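Local coordinates for protein aldehyde dehydrogenase (Bartonella henselae, PDB 3I44) that probably oxidises aldehydes to carboxylic acids with a nicotinamide dinucleotide cofactor, at residues S143-L148 / Q154-Y159; V182-L187 / K486-T491; L412-N415 / E419-T422. The protein carries 1 engineered substitution. All blocks are in the same frame, centred on the assembly; numbering follows the deposited sequence. Where two conformers were deposited one is given.

Contact 1: residues S143-L148 / Q154-Y159; sequences SFQEAL and QAILHY
Phe-144 starts the pairing by offering its carbonyl to the next strand: its O accepts a hydrogen bond from Tyr-159 N at 2.9 Å. Its ring turns a CD2 edge to the Tyr-159 carbonyl, with Phe-144 CD2 3.6 Å from Tyr-159 O, while Phe-142 meets both aromatic rings edge-to-face. Gln-145 sits opposite His-158 in a non-hydrogen-bonded pair, and its extended side chain runs alongside the imidazole in the same direction; that ring was modelled in two positions, so the detail of their approach is doubtful. Glu-146 forms the hydrogen-bonded pair with Leu-157 and is gripped in both directions: Glu-146 N reaches Leu-157 O at 3.0 Å, and Leu-157 N reaches Glu-146 O at 2.7 Å. A chi1 of 61° places Glu-146 CG between the backbone N and the carbonyl carbon, and the extended chain then carries OE2 to 3.1 Å from Tyr-159 OH. The carboxylate stands almost upright to the phenol ring (87°) at its edge. The bond is not certain, since the phenol proton could go to a different acceptor. Leu-148 turns its side chain toward the partner strand. It crosses that of Leu-157 at about a right angle, with Leu-148 CD1 3.8 Å from Leu-157 CD1, and Leu-148 CD2 packs 4.0 Å from Ala-155 CB. A water accepts from Leu-148 N and probably donates to Ala-155 O where the two strands part. Leu-148, Ala-155 and Leu-157 also pack on Ser-466, Pro-463 and Tyr-467 of the second subunit. The whole is an antiparallel beta hairpin, strand 145-147 against the start of strand 156-168, consistent with the protruding oligomerisation element of aldehyde dehydrogenases.

Contact 2: residues V182-L187 / K486-T491; sequences VIPALL and KEFLDT
Phe-488 lays its ring against one side of helix 174-188, where Pro-184 and Ala-185 receive it. The methyl of Ala-185 sits over one face: CB is 3.9 Å from the ring centroid, 14° off the normal, and displaced toward the rim on the CD1-CE1 side, where Ala-185 CB comes within 3.8 Å of Phe-488 CD1. This is a CH-pi contact made by a single methyl. Pro-184 comes from the same side of the ring plane, but toward the CD2-CE2 part, its CG coming obliquely to 3.9 Å from Phe-488 CE2 and its CB close to Phe-488 CD2. The two neighbours thus share the ring, while the Ala-185 backbone, through CA and N, lies close to the CG-CD2 portion. Phe-488 reaches this place because its CG stands opposite the carbonyl carbon and beside the backbone N (chi1 -69°); chi2 of -83° turns the ring nearly perpendicular to the plane of CA, CB and CG. The backbone behind it is a type I turn, closed by Leu-489 N bonding to Lys-486 O at 3.1 Å, and the Phe-488 backbone is hydrogen-bonded to Ile-162 of strand 156-168. Helix 174-188 connects strand 156-168 to the parallel strand 191-195, a beta-alpha-beta crossover as in the Rossmann-like cofactor domain of this family, so Phe-488 packs a turn some 300 residues further along the chain onto the connecting helix. Pro-184 interrupts the helical hydrogen bonding, lacking an N-H for the turn before it, and the helix is kinked there. Its ring is also touched by Phe-135 of helix 117-141, and Ala-185 by Met-192 of strand 191-195. Arg-266 hydrogen-bonds to the carbonyls of Glu-487 and Leu-489, which flank the aromatic residue.

Contact 3: residues L412-N415 / E419-T422; sequences LPFN and EAVT
Phe-414, last residue of strand 408-414, and Ala-420, in the first turn of helix 417-425, bring their CA atoms to 5.7 Å where the chain passes from strand to helix through a very short connection. The Ala-420 methyl stands almost exactly above the middle of the Phe-414 ring: CB is 3.6 Å from the centroid and 7° off the normal, a CH-pi contact in which all six ring carbons lie at similar range. A chi1 of 69° sets Phe-414 CG between the backbone N and the carbonyl carbon, and the ring presents a face to the helix. Ile-278 of strand 276-279, the next but one in the sheet, touches both side chains, and Phe-280 meets the ring edge-to-face, so this part of the contact belongs to the interior of the probable catalytic domain. Beside it, Glu-419 stretches back to the strand end with its chain extended beyond CG. Its OE1 takes the hydrogen bond from Asn-415 N at 2.8 Å, the donor standing 50° out of the carboxylate plane. Asn-415 CB closes against the same oxygen, 3.3 Å from Glu-419 OE1, while the Asn-415 and Glu-419 side chains lie alongside one another. Glu-419 N in turn is hydrogen-bonded to Thr-416 OG1. One residue therefore ties the connection at two points, by its backbone N-H and by its carboxylate. The acid's charge lies near the start of the helix, where the helix dipole would probably favour it, and it satisfies a backbone N-H just past the strand.

How the contacts relate
Contact 2 is fully buried, whereas contacts 1 and 3 are only partly so. Contacts 1 and 2 adjoin, their centres 16 Å apart, and reach the same sheet, in which strands 156-168 and 489-494 are neighbours; Tyr-159 packs against Lys-486, Leu-489 and Thr-491. Both also touch the second subunit. Contact 3 belongs to another sheet, its centre 47 Å from that of contact 1 and 41 Å from that of contact 2, and no other chain touches it. Contact 1 combines backbone hydrogen bonds with side-chain packing, and apolar packing makes up contact 2. Contacts 2 and 3 both lay an alanine methyl over a phenylalanine face, off-centre in contact 2 and central in contact 3, which adds a carboxylate-to-backbone bond.

Contact 1: residues S143-L148 / Q154-Y159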
loop_
_atom_site.group_PDB
_atom_site.type_symbol
_atom_site.label_atom_id
_atom_site.label_comp_id
_atom_site.label_asym_id
_atom_site.label_seq_id
_atom_site.Cartn_x
_atom_site.Cartn_y
_atom_site.Cartn_z
ATOM N N SER A 143 3.443 -21.260 0.962
ATOM C CA SER A 143 4.829 -21.590 0.628
ATOM C C SER A 143 5.603 -20.311 0.293
ATOM O O SER A 143 5.059 -19.434 -0.356
ATOM C CB SER A 143 4.871 -22.571 -0.537
ATOM O OG SER A 143 6.211 -22.710 -0.944
ATOM N N PHE A 144 6.867 -20.226 0.717
ATOM C CA PHE A 144 7.705 -19.030 0.457
ATOM C C PHE A 144 8.208 -18.924 -0.991
ATOM O O PHE A 144 8.765 -17.905 -1.385
ATOM C CB PHE A 144 8.870 -18.951 1.444
ATOM C CG PHE A 144 8.441 -18.514 2.817
ATOM C CD1 PHE A 144 7.912 -19.431 3.723
ATOM C CD2 PHE A 144 8.528 -17.180 3.190
ATOM C CE1 PHE A 144 7.504 -19.022 4.985
ATOM C CE2 PHE A 144 8.121 -16.766 4.460
ATOM C CZ PHE A 144 7.599 -17.696 5.355
ATOM N N GLN A 145 8.001 -19.977 -1.778
ATOM C CA GLN A 145 8.246 -19.942 -3.218
ATOM C C GLN A 145 7.084 -20.563 -3.927
ATOM O O GLN A 145 6.526 -21.572 -3.474
ATOM C CB GLN A 145 9.472 -20.765 -3.629
ATOM C CG GLN A 145 10.735 -20.571 -2.826
ATOM C CD GLN A 145 11.967 -21.280 -3.486
ATOM O OE1 GLN A 145 11.866 -21.874 -4.562
ATOM N NE2 GLN A 145 13.116 -21.207 -2.824
ATOM N N GLU A 146 6.751 -19.995 -5.066
ATOM C CA GLU A 146 5.788 -20.593 -5.937
ATOM C C GLU A 146 5.980 -20.117 -7.348
ATOM O O GLU A 146 6.810 -19.240 -7.623
ATOM C CB GLU A 146 4.379 -20.280 -5.469
ATOM C CG GLU A 146 3.996 -18.830 -5.424
ATOM C CD GLU A 146 2.848 -18.631 -4.426
ATOM O OE1 GLU A 146 2.625 -19.605 -3.647
ATOM O OE2 GLU A 146 2.204 -17.547 -4.384
ATOM N N ALA A 147 5.219 -20.713 -8.259
ATOM C CA ALA A 147 5.288 -20.312 -9.653
ATOM C C ALA A 147 4.929 -18.821 -9.763
ATOM O O ALA A 147 4.096 -18.307 -8.987
ATOM C CB ALA A 147 4.358 -21.175 -10.534
ATOM N N LEU A 148 5.585 -18.139 -10.704
ATOM C CA LEU A 148 5.328 -16.732 -10.972
ATOM C C LEU A 148 4.116 -16.602 -11.883
ATOM O O LEU A 148 3.251 -15.742 -11.667
ATOM C CB LEU A 148 6.561 -16.062 -11.601
ATOM C CG LEU A 148 6.460 -14.539 -11.822
ATOM C CD1 LEU A 148 6.318 -13.776 -10.509
ATOM C CD2 LEU A 148 7.657 -14.027 -12.644
ATOM N N GLN A 154 10.168 -22.092 -15.190
ATOM C CA GLN A 154 11.464 -21.440 -15.211
ATOM C C GLN A 154 11.534 -20.316 -14.143
ATOM O O GLN A 154 12.372 -20.322 -13.283
ATOM C CB GLN A 154 11.674 -20.882 -16.624
ATOM C CG GLN A 154 12.973 -20.160 -16.807
ATOM C CD GLN A 154 13.153 -19.639 -18.234
ATOM O OE1 GLN A 154 13.237 -20.439 -19.191
ATOM N NE2 GLN A 154 13.236 -18.295 -18.385
ATOM N N ALA A 155 10.632 -19.354 -14.252
ATOM C CA ALA A 155 10.554 -18.209 -13.361
ATOM C C ALA A 155 9.842 -18.619 -12.061
ATOM O O ALA A 155 9.010 -19.518 -12.051
ATOM C CB ALA A 155 9.801 -17.086 -14.052
ATOM N N ILE A 156 10.178 -17.947 -10.971
ATOM C CA ILE A 156 9.677 -18.264 -9.656
ATOM C C ILE A 156 9.361 -16.960 -8.882
ATOM O O ILE A 156 10.021 -15.913 -9.101
ATOM C CB ILE A 156 10.712 -19.140 -8.931
ATOM C CG1 ILE A 156 10.047 -20.104 -7.971
ATOM C CG2 ILE A 156 11.786 -18.315 -8.216
ATOM C CD1 ILE A 156 11.049 -21.099 -7.335
ATOM N N LEU A 157 8.337 -17.038 -8.015
ATOM C CA LEU A 157 8.003 -15.991 -7.055
ATOM C C LEU A 157 8.535 -16.379 -5.686
ATOM O O LEU A 157 8.342 -17.504 -5.217
ATOM C CB LEU A 157 6.494 -15.751 -7.029
ATOM C CG LEU A 157 5.928 -14.634 -6.127
ATOM C CD1 LEU A 157 6.199 -13.255 -6.731
ATOM C CD2 LEU A 157 4.416 -14.793 -5.902
ATOM N N HIS A 158 9.243 -15.458 -5.052
ATOM C CA HIS A 158 9.835 -15.672 -3.718
ATOM C C HIS A 158 9.231 -14.632 -2.792
ATOM O O HIS A 158 8.996 -13.484 -3.201
ATOM C CB HIS A 158 11.359 -15.467 -3.704
ATOM C CG HIS A 158 12.167 -16.726 -3.786
ATOM N ND1 HIS A 158 13.428 -16.831 -3.242
ATOM C CD2 HIS A 158 11.911 -17.917 -4.375
ATOM C CE1 HIS A 158 13.911 -18.037 -3.483
ATOM N NE2 HIS A 158 13.009 -18.716 -4.171
ATOM N N TYR A 159 8.944 -15.027 -1.550
ATOM C CA TYR A 159 8.491 -14.095 -0.522
ATOM C C TYR A 159 9.621 -13.925 0.471
ATOM O O TYR A 159 10.183 -14.934 0.963
ATOM C CB TYR A 159 7.248 -14.603 0.221
ATOM C CG TYR A 159 5.978 -14.666 -0.616
ATOM C CD1 TYR A 159 5.129 -13.589 -0.684
ATOM C CD2 TYR A 159 5.668 -15.795 -1.360
ATOM C CE1 TYR A 159 3.998 -13.634 -1.445
ATOM C CE2 TYR A 159 4.538 -15.860 -2.129
ATOM C CZ TYR A 159 3.693 -14.776 -2.165
ATOM O OH TYR A 159 2.534 -14.797 -2.941
HETATM O O HOH W 1 6.680 -19.378 -13.123
#

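Contact 2: residues V182-L187 / K486-T491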
loop_
_atom_site.group_PDB
_atom_site.type_symbol
_atom_site.label_atom_id
_atom_site.label_comp_id
_atom_site.label_asym_id
_atom_site.label_seq_id
_atom_site.Cartn_x
_atom_site.Cartn_y
_atom_site.Cartn_z
ATOM N N VAL A 182 1.456 -9.364 15.611
ATOM C CA VAL A 182 2.719 -9.972 16.027
ATOM C C VAL A 182 2.900 -11.374 15.418
ATOM O O VAL A 182 3.996 -11.745 15.038
ATOM C CB VAL A 182 2.814 -10.083 17.557
ATOM C CG1 VAL A 182 3.999 -10.935 17.953
ATOM C CG2 VAL A 182 2.888 -8.675 18.194
ATOM N N ILE A 183 1.829 -12.161 15.372
ATOM C CA ILE A 183 1.903 -13.528 14.858
ATOM C C ILE A 183 2.288 -13.584 13.382
ATOM O O ILE A 183 3.177 -14.324 13.048
ATOM C CB ILE A 183 0.607 -14.340 15.155
ATOM C CG1 ILE A 183 0.356 -14.390 16.664
ATOM C CG2 ILE A 183 0.676 -15.738 14.532
ATOM C CD1 ILE A 183 1.474 -15.071 17.539
ATOM N N PRO A 184 1.630 -12.819 12.481
ATOM C CA PRO A 184 2.071 -12.956 11.076
ATOM C C PRO A 184 3.490 -12.384 10.845
ATOM O O PRO A 184 4.220 -12.875 9.970
ATOM C CB PRO A 184 0.990 -12.207 10.275
ATOM C CG PRO A 184 0.334 -11.301 11.257
ATOM C CD PRO A 184 0.397 -12.024 12.586
ATOM N N ALA A 185 3.905 -11.413 11.674
ATOM C CA ALA A 185 5.247 -10.834 11.562
ATOM C C ALA A 185 6.300 -11.880 11.960
ATOM O O ALA A 185 7.310 -12.038 11.284
ATOM C CB ALA A 185 5.371 -9.530 12.422
ATOM N N LEU A 186 6.049 -12.602 13.043
ATOM C CA LEU A 186 6.850 -13.777 13.400
ATOM C C LEU A 186 6.948 -14.785 12.244
ATOM O O LEU A 186 8.047 -15.141 11.788
ATOM C CB LEU A 186 6.291 -14.424 14.667
ATOM C CG LEU A 186 6.507 -13.580 15.943
ATOM C CD1 LEU A 186 5.804 -14.232 17.156
ATOM C CD2 LEU A 186 8.025 -13.266 16.190
ATOM N N LEU A 187 5.805 -15.217 11.738
ATOM C CA LEU A 187 5.786 -16.286 10.720
ATOM C C LEU A 187 6.505 -15.862 9.431
ATOM O O LEU A 187 7.197 -16.666 8.808
ATOM C CB LEU A 187 4.344 -16.715 10.478
ATOM C CG LEU A 187 3.638 -17.395 11.640
ATOM C CD1 LEU A 187 2.113 -17.526 11.356
ATOM C CD2 LEU A 187 4.302 -18.780 11.944
ATOM N N LYS A 486 1.033 -12.108 4.436
ATOM C CA LYS A 486 1.619 -11.454 3.256
ATOM C C LYS A 486 1.884 -9.951 3.431
ATOM O O LYS A 486 2.760 -9.407 2.752
ATOM C CB LYS A 486 0.787 -11.671 1.991
ATOM C CG LYS A 486 0.954 -13.077 1.466
ATOM C CD LYS A 486 -0.066 -13.451 0.412
ATOM C CE LYS A 486 0.299 -14.773 -0.221
ATOM N NZ LYS A 486 -0.713 -15.163 -1.270
ATOM N N GLU A 487 1.132 -9.273 4.287
ATOM C CA GLU A 487 1.454 -7.881 4.572
ATOM C C GLU A 487 2.874 -7.735 5.149
ATOM O O GLU A 487 3.447 -6.656 5.079
ATOM C CB GLU A 487 0.442 -7.256 5.551
ATOM C CG GLU A 487 -0.992 -7.107 5.044
ATOM C CD GLU A 487 -1.809 -6.111 5.889
ATOM O OE1 GLU A 487 -1.776 -6.195 7.144
ATOM O OE2 GLU A 487 -2.471 -5.248 5.280
ATOM N N PHE A 488 3.446 -8.795 5.723
ATOM C CA PHE A 488 4.824 -8.731 6.277
ATOM C C PHE A 488 5.918 -9.306 5.344
ATOM O O PHE A 488 7.079 -9.536 5.763
ATOM C CB PHE A 488 4.859 -9.357 7.674
ATOM C CG PHE A 488 4.113 -8.530 8.703
ATOM C CD1 PHE A 488 4.727 -7.449 9.320
ATOM C CD2 PHE A 488 2.788 -8.826 9.032
ATOM C CE1 PHE A 488 4.019 -6.662 10.242
ATOM C CE2 PHE A 488 2.080 -8.056 9.958
ATOM C CZ PHE A 488 2.691 -6.978 10.556
ATOM N N LEU A 489 5.541 -9.516 4.082
ATOM C CA LEU A 489 6.459 -10.076 3.066
ATOM C C LEU A 489 6.580 -9.145 1.873
ATOM O O LEU A 489 5.598 -8.535 1.489
ATOM C CB LEU A 489 5.896 -11.423 2.551
ATOM C CG LEU A 489 5.854 -12.484 3.660
ATOM C CD1 LEU A 489 5.028 -13.732 3.284
ATOM C CD2 LEU A 489 7.284 -12.842 4.043
ATOM N N ASP A 490 7.783 -9.075 1.286
ATOM C CA ASP A 490 8.000 -8.529 -0.027
ATOM C C ASP A 490 8.000 -9.686 -1.012
ATOM O O ASP A 490 8.423 -10.821 -0.683
ATOM C CB ASP A 490 9.354 -7.789 -0.144
ATOM C CG ASP A 490 9.288 -6.324 0.322
ATOM O OD1 ASP A 490 8.285 -5.660 0.035
ATOM O OD2 ASP A 490 10.268 -5.834 0.951
ATOM N N THR A 491 7.548 -9.393 -2.208
ATOM C CA THR A 491 7.647 -10.322 -3.302
ATOM C C THR A 491 8.881 -10.035 -4.166
ATOM O O THR A 491 9.233 -8.874 -4.436
ATOM C CB THR A 491 6.421 -10.292 -4.192
ATOM O OG1 THR A 491 6.073 -8.947 -4.472
ATOM C CG2 THR A 491 5.195 -10.993 -3.499
#

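Contact 3: residues L412-N415 / E419-T422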
loop_
_atom_site.group_PDB
_atom_site.type_symbol
_atom_site.label_atom_id
_atom_site.label_comp_id
_atom_site.label_asym_id
_atom_site.label_seq_id
_atom_site.Cartn_x
_atom_site.Cartn_y
_atom_site.Cartn_z
ATOM N N LEU A 412 -32.830 5.552 11.092
ATOM C CA LEU A 412 -33.560 6.337 10.120
ATOM C C LEU A 412 -34.186 5.391 9.083
ATOM O O LEU A 412 -33.725 4.266 8.916
ATOM C CB LEU A 412 -32.648 7.336 9.439
ATOM C CG LEU A 412 -31.309 6.845 8.889
ATOM C CD1 LEU A 412 -30.917 7.771 7.771
ATOM C CD2 LEU A 412 -30.171 6.774 9.987
ATOM N N PRO A 413 -35.261 5.827 8.416
ATOM C CA PRO A 413 -35.940 4.976 7.442
ATOM C C PRO A 413 -35.456 5.160 6.018
ATOM O O PRO A 413 -34.809 6.160 5.692
ATOM C CB PRO A 413 -37.391 5.445 7.536
ATOM C CG PRO A 413 -37.258 6.918 7.763
ATOM C CD PRO A 413 -35.998 7.084 8.642
ATOM N N PHE A 414 -35.752 4.177 5.174
ATOM C CA PHE A 414 -35.614 4.349 3.733
ATOM C C PHE A 414 -36.839 3.784 3.043
ATOM O O PHE A 414 -37.543 2.958 3.611
ATOM C CB PHE A 414 -34.337 3.705 3.190
ATOM C CG PHE A 414 -34.332 2.210 3.237
ATOM C CD1 PHE A 414 -34.860 1.461 2.178
ATOM C CD2 PHE A 414 -33.804 1.542 4.329
ATOM C CE1 PHE A 414 -34.855 0.069 2.222
ATOM C CE2 PHE A 414 -33.792 0.153 4.378
ATOM C CZ PHE A 414 -34.305 -0.585 3.321
ATOM N N ASN A 415 -37.051 4.225 1.806
ATOM C CA ASN A 415 -38.186 3.800 1.002
ATOM C C ASN A 415 -37.834 2.931 -0.189
ATOM O O ASN A 415 -38.622 2.072 -0.551
ATOM C CB ASN A 415 -38.957 5.026 0.538
ATOM C CG ASN A 415 -39.632 5.742 1.691
ATOM O OD1 ASN A 415 -40.542 5.201 2.325
ATOM N ND2 ASN A 415 -39.163 6.955 1.992
ATOM N N GLU A 419 -32.225 4.292 -2.194
ATOM C CA GLU A 419 -32.136 5.221 -1.073
ATOM C C GLU A 419 -31.305 4.591 0.058
ATOM O O GLU A 419 -30.471 5.244 0.687
ATOM C CB GLU A 419 -33.536 5.573 -0.574
ATOM C CG GLU A 419 -33.677 6.971 -0.015
ATOM C CD GLU A 419 -34.950 7.158 0.817
ATOM O OE1 GLU A 419 -35.987 6.497 0.514
ATOM O OE2 GLU A 419 -34.887 7.974 1.774
ATOM N N ALA A 420 -31.511 3.299 0.288
ATOM C CA ALA A 420 -30.729 2.585 1.304
ATOM C C ALA A 420 -29.231 2.566 0.960
ATOM O O ALA A 420 -28.376 2.821 1.818
ATOM C CB ALA A 420 -31.262 1.168 1.489
ATOM N N VAL A 421 -28.923 2.287 -0.309
ATOM C CA VAL A 421 -27.551 2.240 -0.763
ATOM C C VAL A 421 -26.910 3.635 -0.671
ATOM O O VAL A 421 -25.760 3.760 -0.239
ATOM C CB VAL A 421 -27.464 1.727 -2.175
ATOM C CG1 VAL A 421 -26.118 2.131 -2.825
ATOM C CG2 VAL A 421 -27.703 0.198 -2.204
ATOM N N THR A 422 -27.653 4.670 -1.058
ATOM C CA THR A 422 -27.142 6.033 -1.008
ATOM C C THR A 422 -26.797 6.415 0.413
ATOM O O THR A 422 -25.713 6.895 0.678
ATOM C CB THR A 422 -28.181 7.054 -1.597
ATOM O OG1 THR A 422 -28.422 6.739 -2.975
ATOM C CG2 THR A 422 -27.667 8.527 -1.472
#